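PDB 5IHS: endoglucanase, glycoside hydrolase family 5 protein from Cytophaga hutchinsonii, which probably hydrolyses internal beta-1,4-glucosidic bonds of cellulose chains, helping this bacterium to use crystalline cellulose as a source of carbon and energy. Local coordinates for residues V71-W74 and L75-W79; S199-V202 and T203-A206; P262-T265 and A266-Y269. All coordinates share one frame; numbering follows the deposited sequence.

Interaction 1. Residues V71-W74 and L75-W79; sequences VVKW and LRDDW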
ATOM      1  N   VAL A  71      -2.317  -8.611 -15.097  1.00  8.47           N
ATOM      2  CA  VAL A  71      -2.430  -7.261 -14.549  1.00  8.05           C
ATOM      3  C   VAL A  71      -1.100  -6.802 -13.963  1.00  7.56           C
ATOM      4  O   VAL A  71      -0.667  -5.673 -14.200  1.00  7.69           O
ATOM      5  CB  VAL A  71      -3.584  -7.191 -13.530  1.00  8.46           C
ATOM      6  CG1 VAL A  71      -3.526  -5.920 -12.685  1.00  8.67           C
ATOM      7  CG2 VAL A  71      -4.915  -7.287 -14.264  1.00  9.41           C
ATOM      8  N   VAL A  72      -0.447  -7.644 -13.160  1.00  7.62           N
ATOM      9  CA  VAL A  72       0.810  -7.213 -12.549  1.00  7.54           C
ATOM     10  C   VAL A  72       1.847  -6.882 -13.622  1.00  7.39           C
ATOM     11  O   VAL A  72       2.549  -5.867 -13.532  1.00  7.59           O
ATOM     12  CB  VAL A  72       1.316  -8.257 -11.539  1.00  7.86           C
ATOM     13  CG1 VAL A  72       2.708  -7.898 -11.045  1.00  9.00           C
ATOM     14  CG2 VAL A  72       0.347  -8.366 -10.356  1.00  8.79           C
ATOM     15  N   LYS A  73       1.961  -7.726 -14.651  1.00  7.49           N
ATOM     16  CA  LYS A  73       2.920  -7.455 -15.722  1.00  7.86           C
ATOM     17  C   LYS A  73       2.603  -6.145 -16.430  1.00  7.70           C
ATOM     18  O   LYS A  73       3.509  -5.359 -16.731  1.00  7.99           O
ATOM     19  CB  LYS A  73       2.941  -8.607 -16.723  1.00  9.50           C
ATOM     20  CG  LYS A  73       4.023  -8.443 -17.774  1.00 12.06           C
ATOM     21  CD  LYS A  73       4.100  -9.628 -18.707  1.00 14.80           C
ATOM     22  CE  LYS A  73       5.180  -9.421 -19.749  1.00 18.42           C
ATOM     23  NZ  LYS A  73       5.169 -10.536 -20.718  1.00 21.00           N
ATOM     24  N   TRP A  74       1.320  -5.899 -16.713  1.00  7.27           N
ATOM     25  CA  TRP A  74       0.913  -4.674 -17.386  1.00  7.10           C
ATOM     26  C   TRP A  74       1.173  -3.458 -16.508  1.00  6.87           C
ATOM     27  O   TRP A  74       1.599  -2.403 -16.999  1.00  7.53           O
ATOM     28  CB  TRP A  74      -0.569  -4.774 -17.784  1.00  8.03           C
ATOM     29  CG  TRP A  74      -1.045  -3.614 -18.592  1.00  7.73           C
ATOM     30  CD1 TRP A  74      -1.851  -2.604 -18.176  1.00  8.25           C
ATOM     31  CD2 TRP A  74      -0.711  -3.321 -19.958  1.00  7.60           C
ATOM     32  NE1 TRP A  74      -2.053  -1.705 -19.196  1.00  8.74           N
ATOM     33  CE2 TRP A  74      -1.359  -2.118 -20.299  1.00  8.01           C
ATOM     34  CE3 TRP A  74       0.071  -3.964 -20.927  1.00  8.68           C
ATOM     35  CZ2 TRP A  74      -1.259  -1.544 -21.563  1.00  8.75           C
ATOM     36  CZ3 TRP A  74       0.165  -3.389 -22.188  1.00  9.40           C
ATOM     37  CH2 TRP A  74      -0.490  -2.197 -22.490  1.00  9.47           C
ATOM     38  N   LEU A  75       0.913  -3.576 -15.206  1.00  6.77           N
ATOM     39  CA  LEU A  75       1.217  -2.469 -14.302  1.00  7.20           C
ATOM     40  C   LEU A  75       2.707  -2.140 -14.303  1.00  7.05           C
ATOM     41  O   LEU A  75       3.084  -0.968 -14.249  1.00  7.96           O
ATOM     42  CB  LEU A  75       0.725  -2.777 -12.887  1.00  7.12           C
ATOM     43  CG  LEU A  75      -0.795  -2.774 -12.717  1.00  8.26           C
ATOM     44  CD1 LEU A  75      -1.152  -3.239 -11.319  1.00  9.46           C
ATOM     45  CD2 LEU A  75      -1.377  -1.393 -12.985  1.00  8.71           C
ATOM     46  N   ARG A  76       3.578  -3.149 -14.357  1.00  7.19           N
ATOM     47  CA  ARG A  76       5.009  -2.874 -14.458  1.00  7.39           C
ATOM     48  C   ARG A  76       5.360  -2.270 -15.813  1.00  7.74           C
ATOM     49  O   ARG A  76       6.050  -1.248 -15.889  1.00  8.86           O
ATOM     50  CB  ARG A  76       5.805  -4.162 -14.259  1.00  7.83           C
ATOM     51  CG  ARG A  76       7.321  -3.944 -14.352  1.00  8.51           C
ATOM     52  CD  ARG A  76       8.077  -5.252 -14.419  1.00  9.12           C
ATOM     53  NE  ARG A  76       7.848  -5.872 -15.713  1.00  9.85           N
ATOM     54  CZ  ARG A  76       8.422  -6.987 -16.137  1.00 11.16           C
ATOM     55  NH1 ARG A  76       9.249  -7.662 -15.346  1.00 12.02           N
ATOM     56  NH2 ARG A  76       8.156  -7.422 -17.363  1.00 13.05           N
ATOM     57  N   ASP A  77       4.925  -2.914 -16.901  1.00  7.85           N
ATOM     58  CA  ASP A  77       5.435  -2.563 -18.223  1.00  9.03           C
ATOM     59  C   ASP A  77       4.821  -1.279 -18.763  1.00  8.74           C
ATOM     60  O   ASP A  77       5.513  -0.490 -19.413  1.00  9.74           O
ATOM     61  CB  ASP A  77       5.138  -3.665 -19.234  1.00 10.57           C
ATOM     62  CG  ASP A  77       5.924  -4.938 -18.995  1.00 13.32           C
ATOM     63  OD1 ASP A  77       6.904  -4.933 -18.215  1.00 14.40           O
ATOM     64  OD2 ASP A  77       5.556  -5.955 -19.623  1.00 15.37           O
ATOM     65  N   ASP A  78       3.525  -1.068 -18.546  1.00  7.88           N
ATOM     66  CA  ASP A  78       2.831   0.089 -19.099  1.00  7.71           C
ATOM     67  C   ASP A  78       2.641   1.209 -18.085  1.00  7.74           C
ATOM     68  O   ASP A  78       2.780   2.383 -18.435  1.00  9.67           O
ATOM     69  CB  ASP A  78       1.469  -0.322 -19.672  1.00  8.47           C
ATOM     70  CG  ASP A  78       0.757   0.836 -20.336  1.00  8.83           C
ATOM     71  OD1 ASP A  78       1.205   1.254 -21.423  1.00 10.44           O
ATOM     72  OD2 ASP A  78      -0.220   1.348 -19.750  1.00  9.93           O
ATOM     73  N   TRP A  79       2.296   0.882 -16.846  1.00  7.16           N
ATOM     74  CA  TRP A  79       2.120   1.909 -15.830  1.00  7.77           C
ATOM     75  C   TRP A  79       3.420   2.254 -15.102  1.00  7.94           C
ATOM     76  O   TRP A  79       3.448   3.238 -14.362  1.00  9.84           O
ATOM     77  CB  TRP A  79       1.042   1.497 -14.809  1.00  8.14           C
ATOM     78  CG  TRP A  79      -0.362   1.517 -15.358  1.00  7.63           C
ATOM     79  CD1 TRP A  79      -0.808   0.928 -16.507  1.00  8.44           C
ATOM     80  CD2 TRP A  79      -1.497   2.160 -14.774  1.00  7.72           C
ATOM     81  NE1 TRP A  79      -2.148   1.167 -16.677  1.00  8.52           N
ATOM     82  CE2 TRP A  79      -2.593   1.932 -15.631  1.00  8.07           C
ATOM     83  CE3 TRP A  79      -1.685   2.928 -13.623  1.00  8.42           C
ATOM     84  CZ2 TRP A  79      -3.859   2.448 -15.374  1.00  9.57           C
ATOM     85  CZ3 TRP A  79      -2.948   3.436 -13.378  1.00  9.85           C
ATOM     86  CH2 TRP A  79      -4.007   3.198 -14.251  1.00 10.11           C
TER
HETATM   87  O   HOH W   1      -2.940   1.007 -19.423  1.00  8.75           O
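Where helix 69-77, which links barrel strands 53-57 and 83-89, gives way to the following loop, W74 and D78 lie side by side, the carboxylate stacked on the indole with the two planes 17° apart. D78 CB sits over the six-membered ring of W74 in a CH-pi contact, 3.6 Å from the centroid, and D78 CG comes 3.4 Å from W74 CZ2. W74 CG lies anti to the backbone N (chi1 -175°), which swings the indole along the helix toward D78 and W79. One water accepts from W74 NE1 and W79 NE1, each at 2.9 Å, and donates to D78 OD2 at 2.8 Å; it bridges the two indole N-H groups, whose five-membered rings meet obliquely, planes 63° apart. D78 OD2 also forms a salt bridge with R317 of helix 311-329. Within the same turn, R76 grips D77 side-on in a salt bridge, NE and NH2 both reaching D77 OD1, while D77 OD2 touches K73 CG. V71 CG1 meets L75 CD1 at 3.8 Å, and L75 also touches M55 of strand 53-57. D78 N binds W74 O at 2.8 Å, and W79 N adds a weak bond to the same oxygen. Helix 69-77 is the crossover of a beta-alpha-beta unit in a TIM barrel.

Interaction 2. Residues S199-V202 and T203-A206; sequences SQLV and TEAA
L201 O is gripped from two directions, by the backbone N of E204 at 3.1 Å and by a water at 2.9 Å. The bond from E204 N is bent: the donor stands above the carbonyl plane of L201, 51° out of it, and not on a lone pair. The water donates also to E204 OE1, again at 2.9 Å, which ties the start of the helix to the carboxylate of its own first turn. E204 CG is anti to the carbonyl carbon (chi1 -62°) and the chain runs extended beyond it, laying the carboxylate alongside L201, with the two side chains pointing the same way. The contact between them is loose, carboxylate against aliphatic carbon: E204 OE2 lies 3.9 Å from L201 CD1, and E204 CD stands 4.0 Å from L201 CB. The same carboxylate makes a salt bridge through OE2 with R196 of helix 196-199, so E204 joins two successive helices and its charge is probably stabilised there. Further round, A206 N donates to V202 O at 3.0 Å, in the carbonyl plane, the first regular i to i+4 bond here. T203 OG1 hydrogen-bonds E233 of helix 228-239, against which V202 also packs. Ahead of the helix, V202 N makes a weak 2.9 Å bond to Q200 O across L201, the centre of an inverse gamma turn. This tight turn redirects the chain from helix 196-199 into helix 202-207, two short helices following strand 191-193 of the TIM barrel.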
ATOM      1  N   SER A 199      -6.281   5.830   9.119  1.00  6.30           N
ATOM      2  CA  SER A 199      -4.850   6.015   8.886  1.00  6.47           C
ATOM      3  C   SER A 199      -4.505   7.471   8.580  1.00  6.48           C
ATOM      4  O   SER A 199      -3.729   7.791   7.680  1.00  7.17           O
ATOM      5  CB  SER A 199      -4.303   5.026   7.851  1.00  6.55           C
ATOM      6  OG  SER A 199      -4.285   3.744   8.464  1.00  7.07           O
ATOM      7  N   GLN A 200      -5.037   8.369   9.409  1.00  6.65           N
ATOM      8  CA  GLN A 200      -4.696   9.787   9.369  1.00  7.25           C
ATOM      9  C   GLN A 200      -3.809  10.240  10.515  1.00  7.48           C
ATOM     10  O   GLN A 200      -2.942  11.094  10.311  1.00  7.93           O
ATOM     11  CB  GLN A 200      -5.959  10.656   9.351  1.00  7.48           C
ATOM     12  CG  GLN A 200      -6.730  10.494   8.072  1.00  7.69           C
ATOM     13  CD  GLN A 200      -8.113  11.096   8.126  1.00  9.03           C
ATOM     14  OE1 GLN A 200      -8.382  12.013   8.903  1.00 10.12           O
ATOM     15  NE2 GLN A 200      -9.002  10.580   7.297  1.00  9.21           N
ATOM     16  N   LEU A 201      -4.018   9.712  11.721  1.00  7.45           N
ATOM     17  CA  LEU A 201      -3.458  10.314  12.933  1.00  7.71           C
ATOM     18  C   LEU A 201      -2.077   9.731  13.261  1.00  7.70           C
ATOM     19  O   LEU A 201      -1.823   9.128  14.309  1.00  8.16           O
ATOM     20  CB  LEU A 201      -4.454  10.223  14.085  1.00  8.12           C
ATOM     21  CG  LEU A 201      -5.763  10.987  13.810  1.00  9.60           C
ATOM     22  CD1 LEU A 201      -6.724  10.835  14.979  1.00 10.30           C
ATOM     23  CD2 LEU A 201      -5.549  12.456  13.491  1.00 12.26           C
ATOM     24  N   VAL A 202      -1.157   9.974  12.325  1.00  7.68           N
ATOM     25  CA  VAL A 202       0.200   9.459  12.429  1.00  7.24           C
ATOM     26  C   VAL A 202       0.947  10.052  13.613  1.00  7.48           C
ATOM     27  O   VAL A 202       1.883   9.427  14.118  1.00  8.12           O
ATOM     28  CB  VAL A 202       0.949   9.619  11.090  1.00  7.56           C
ATOM     29  CG1 VAL A 202       0.389   8.643  10.070  1.00  7.61           C
ATOM     30  CG2 VAL A 202       0.863  11.047  10.547  1.00  7.65           C
ATOM     31  N   THR A 203       0.576  11.246  14.085  1.00  7.32           N
ATOM     32  CA  THR A 203       1.278  11.798  15.248  1.00  8.05           C
ATOM     33  C   THR A 203       1.067  10.959  16.506  1.00  8.08           C
ATOM     34  O   THR A 203       1.914  10.986  17.407  1.00  9.23           O
ATOM     35  CB  THR A 203       0.873  13.240  15.542  1.00  9.70           C
ATOM     36  OG1 THR A 203      -0.543  13.319  15.761  1.00 11.14           O
ATOM     37  CG2 THR A 203       1.304  14.174  14.432  1.00 10.41           C
ATOM     38  N   GLU A 204      -0.051  10.235  16.616  1.00  8.17           N
ATOM     39  CA  GLU A 204      -0.260   9.414  17.807  1.00  8.67           C
ATOM     40  C   GLU A 204       0.701   8.231  17.823  1.00  8.87           C
ATOM     41  O   GLU A 204       1.235   7.862  18.879  1.00 10.08           O
ATOM     42  CB  GLU A 204      -1.713   8.943  17.895  1.00  8.79           C
ATOM     43  CG  GLU A 204      -2.690  10.084  18.007  1.00  9.90           C
ATOM     44  CD  GLU A 204      -4.149   9.670  18.068  1.00 11.10           C
ATOM     45  OE1 GLU A 204      -4.479   8.511  17.706  1.00 10.70           O
ATOM     46  OE2 GLU A 204      -4.962  10.528  18.474  1.00 12.60           O
ATOM     47  N   ALA A 205       0.939   7.630  16.654  1.00  8.47           N
ATOM     48  CA  ALA A 205       1.949   6.585  16.543  1.00  9.02           C
ATOM     49  C   ALA A 205       3.337   7.161  16.788  1.00  9.22           C
ATOM     50  O   ALA A 205       4.171   6.528  17.445  1.00 10.48           O
ATOM     51  CB  ALA A 205       1.854   5.921  15.165  1.00  9.34           C
ATOM     52  N   ALA A 206       3.600   8.367  16.278  1.00  8.67           N
ATOM     53  CA  ALA A 206       4.915   8.972  16.454  1.00  9.52           C
ATOM     54  C   ALA A 206       5.211   9.237  17.923  1.00 10.35           C
ATOM     55  O   ALA A 206       6.378   9.194  18.339  1.00 11.81           O
ATOM     56  CB  ALA A 206       5.009  10.264  15.650  1.00 10.07           C
TER
HETATM   57  O   HOH W   2      -3.226   6.948  15.567  1.00  8.49           O

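Interaction 3. Residues P262-T265 and A266-Y269; sequences PEET and ALWY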
ATOM      1  N   PRO A 262      -7.364  17.304  -9.250  1.00  9.49           N
ATOM      2  CA  PRO A 262      -6.001  17.145  -9.788  1.00  9.98           C
ATOM      3  C   PRO A 262      -4.977  18.117  -9.229  1.00  8.88           C
ATOM      4  O   PRO A 262      -3.839  17.714  -8.971  1.00  8.89           O
ATOM      5  CB  PRO A 262      -6.191  17.300 -11.303  1.00 11.84           C
ATOM      6  CG  PRO A 262      -7.518  17.945 -11.474  1.00 11.69           C
ATOM      7  CD  PRO A 262      -8.351  17.505 -10.320  1.00 10.36           C
ATOM      8  N   GLU A 263      -5.328  19.392  -9.048  1.00  9.20           N
ATOM      9  CA  GLU A 263      -4.343  20.335  -8.522  1.00  9.97           C
ATOM     10  C   GLU A 263      -3.968  20.002  -7.080  1.00  9.01           C
ATOM     11  O   GLU A 263      -2.782  20.053  -6.715  1.00  9.39           O
ATOM     12  CB  GLU A 263      -4.822  21.778  -8.688  1.00 11.19           C
ATOM     13  CG  GLU A 263      -4.838  22.234 -10.162  1.00 12.55           C
ATOM     14  CD  GLU A 263      -3.446  22.502 -10.751  1.00 13.01           C
ATOM     15  OE1 GLU A 263      -2.537  22.920  -9.999  1.00 12.56           O
ATOM     16  OE2 GLU A 263      -3.262  22.319 -11.983  1.00 14.69           O
ATOM     17  N   GLU A 264      -4.941  19.620  -6.252  1.00  8.91           N
ATOM     18  CA  GLU A 264      -4.593  19.256  -4.881  1.00  8.65           C
ATOM     19  C   GLU A 264      -3.787  17.964  -4.845  1.00  8.31           C
ATOM     20  O   GLU A 264      -2.874  17.827  -4.023  1.00  8.23           O
ATOM     21  CB  GLU A 264      -5.839  19.164  -3.995  1.00  9.31           C
ATOM     22  CG  GLU A 264      -5.506  18.955  -2.515  1.00 10.14           C
ATOM     23  CD  GLU A 264      -4.899  20.178  -1.840  1.00 11.68           C
ATOM     24  OE1 GLU A 264      -5.239  21.315  -2.243  1.00 12.61           O
ATOM     25  OE2 GLU A 264      -4.085  19.991  -0.909  1.00 13.19           O
ATOM     26  N   THR A 265      -4.096  17.012  -5.736  1.00  7.70           N
ATOM     27  CA  THR A 265      -3.279  15.804  -5.818  1.00  7.57           C
ATOM     28  C   THR A 265      -1.822  16.165  -6.094  1.00  7.45           C
ATOM     29  O   THR A 265      -0.907  15.602  -5.481  1.00  7.67           O
ATOM     30  CB  THR A 265      -3.823  14.841  -6.884  1.00  7.98           C
ATOM     31  OG1 THR A 265      -5.179  14.473  -6.606  1.00  7.89           O
ATOM     32  CG2 THR A 265      -3.014  13.559  -6.931  1.00  8.52           C
ATOM     33  N   ALA A 266      -1.591  17.131  -6.990  1.00  7.61           N
ATOM     34  CA  ALA A 266      -0.228  17.551  -7.302  1.00  8.13           C
ATOM     35  C   ALA A 266       0.472  18.172  -6.094  1.00  7.77           C
ATOM     36  O   ALA A 266       1.681  17.999  -5.928  1.00  8.57           O
ATOM     37  CB  ALA A 266      -0.232  18.526  -8.480  1.00  8.74           C
ATOM     38  N   LEU A 267      -0.260  18.909  -5.245  1.00  8.30           N
ATOM     39  CA  LEU A 267       0.349  19.425  -4.019  1.00  8.97           C
ATOM     40  C   LEU A 267       0.774  18.287  -3.106  1.00  8.58           C
ATOM     41  O   LEU A 267       1.824  18.366  -2.452  1.00  9.30           O
ATOM     42  CB  LEU A 267      -0.601  20.366  -3.276  1.00  9.59           C
ATOM     43  CG  LEU A 267      -0.931  21.682  -3.980  1.00 10.75           C
ATOM     44  CD1 LEU A 267      -1.817  22.514  -3.083  1.00 11.73           C
ATOM     45  CD2 LEU A 267       0.319  22.461  -4.371  1.00 11.59           C
ATOM     46  N   TRP A 268      -0.020  17.217  -3.054  1.00  7.29           N
ATOM     47  CA  TRP A 268       0.389  16.045  -2.300  1.00  7.23           C
ATOM     48  C   TRP A 268       1.618  15.385  -2.915  1.00  7.40           C
ATOM     49  O   TRP A 268       2.541  15.011  -2.187  1.00  7.66           O
ATOM     50  CB  TRP A 268      -0.764  15.057  -2.186  1.00  7.28           C
ATOM     51  CG  TRP A 268      -1.701  15.359  -1.065  1.00  7.15           C
ATOM     52  CD1 TRP A 268      -2.911  15.984  -1.132  1.00  7.89           C
ATOM     53  CD2 TRP A 268      -1.499  15.016   0.307  1.00  7.26           C
ATOM     54  NE1 TRP A 268      -3.477  16.046   0.125  1.00  8.07           N
ATOM     55  CE2 TRP A 268      -2.630  15.456   1.026  1.00  8.16           C
ATOM     56  CE3 TRP A 268      -0.476  14.364   0.993  1.00  7.37           C
ATOM     57  CZ2 TRP A 268      -2.761  15.258   2.402  1.00  8.55           C
ATOM     58  CZ3 TRP A 268      -0.603  14.168   2.354  1.00  8.35           C
ATOM     59  CH2 TRP A 268      -1.736  14.614   3.044  1.00  9.03           C
ATOM     60  N   TYR A 269       1.642  15.198  -4.244  1.00  7.43           N
ATOM     61  CA  TYR A 269       2.829  14.610  -4.861  1.00  7.84           C
ATOM     62  C   TYR A 269       4.079  15.419  -4.530  1.00  8.06           C
ATOM     63  O   TYR A 269       5.147  14.849  -4.279  1.00  8.81           O
ATOM     64  CB  TYR A 269       2.671  14.510  -6.374  1.00  8.64           C
ATOM     65  CG  TYR A 269       1.711  13.473  -6.914  1.00  7.79           C
ATOM     66  CD1 TYR A 269       1.494  12.248  -6.284  1.00  8.49           C
ATOM     67  CD2 TYR A 269       1.060  13.712  -8.110  1.00  8.36           C
ATOM     68  CE1 TYR A 269       0.630  11.310  -6.826  1.00  8.38           C
ATOM     69  CE2 TYR A 269       0.211  12.781  -8.666  1.00  8.60           C
ATOM     70  CZ  TYR A 269      -0.002  11.577  -8.033  1.00  8.31           C
ATOM     71  OH  TYR A 269      -0.859  10.666  -8.622  1.00  8.41           O
TER
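T265 and Y269 lie side by side, pointing the same way, with the threonine methyl laid over one face of the phenol ring. T265 CG2 makes a CH-pi contact 4.0 Å from the ring centroid of Y269, 25° off the normal, and its nearest ring atom is CE2 at 3.7 Å. The methyl reaches the ring because CG2 is anti to the backbone N (chi1, to OG1, -58°). T265 OG1 turns back to S261 O, and Y269 OH hydrogen-bonds to Y249 OH. One residue back, E264 meets W268 obliquely, carboxylate and indole planes 77° apart, and E264 OE2 comes no nearer than 4.1 Å to W268 NE1. Each has another partner: OE2 forms a salt bridge with R231, and NE1 bonds to H226 O. The bend of the E264 chain at chi2 also brings OE1 to L267 CD1 at 3.7 Å, so the leucine methyl lies beside the carboxylate. Backbone i to i+4 bonds run from W268 N to E264 O at 3.1 Å and from Y269 N to T265 O at 2.9 Å. In the barrel, helix 262-274 connects strands 244-249 and 279-284: W268 stacks on F221 of strand 215-221 and makes a cation-pi contact with R231 of helix 228-239, whereas Y269 meets Y279 of strand 279-284 and packs against L315, D319 and K323 of helix 311-329.

How the interactions relate
All three contacts lie in the helical layer round one parallel barrel, partly buried. Interaction 3 is nearest to surface, four of its eight residues exposed and T265, W268 and Y269 buried; interaction 1 has one exposed, interaction 2 none. Interactions 1 and 3 sit on connecting helices of beta-alpha-beta units, and both pack against helix 311-329, although their nearest atoms remain about 9 Å apart. Interactions 2 and 3 both border helix 228-239, while 1 and 2 fall on opposite sides of the chain's centre. Ring faces feature in 1 and 3: the D78 side chain lies over an indole, a methyl over a phenol. Interaction 2 has no ring; a water and a carboxylate mark its helix start, whereas in 1 a water joins two indole N-H groups and a carboxylate.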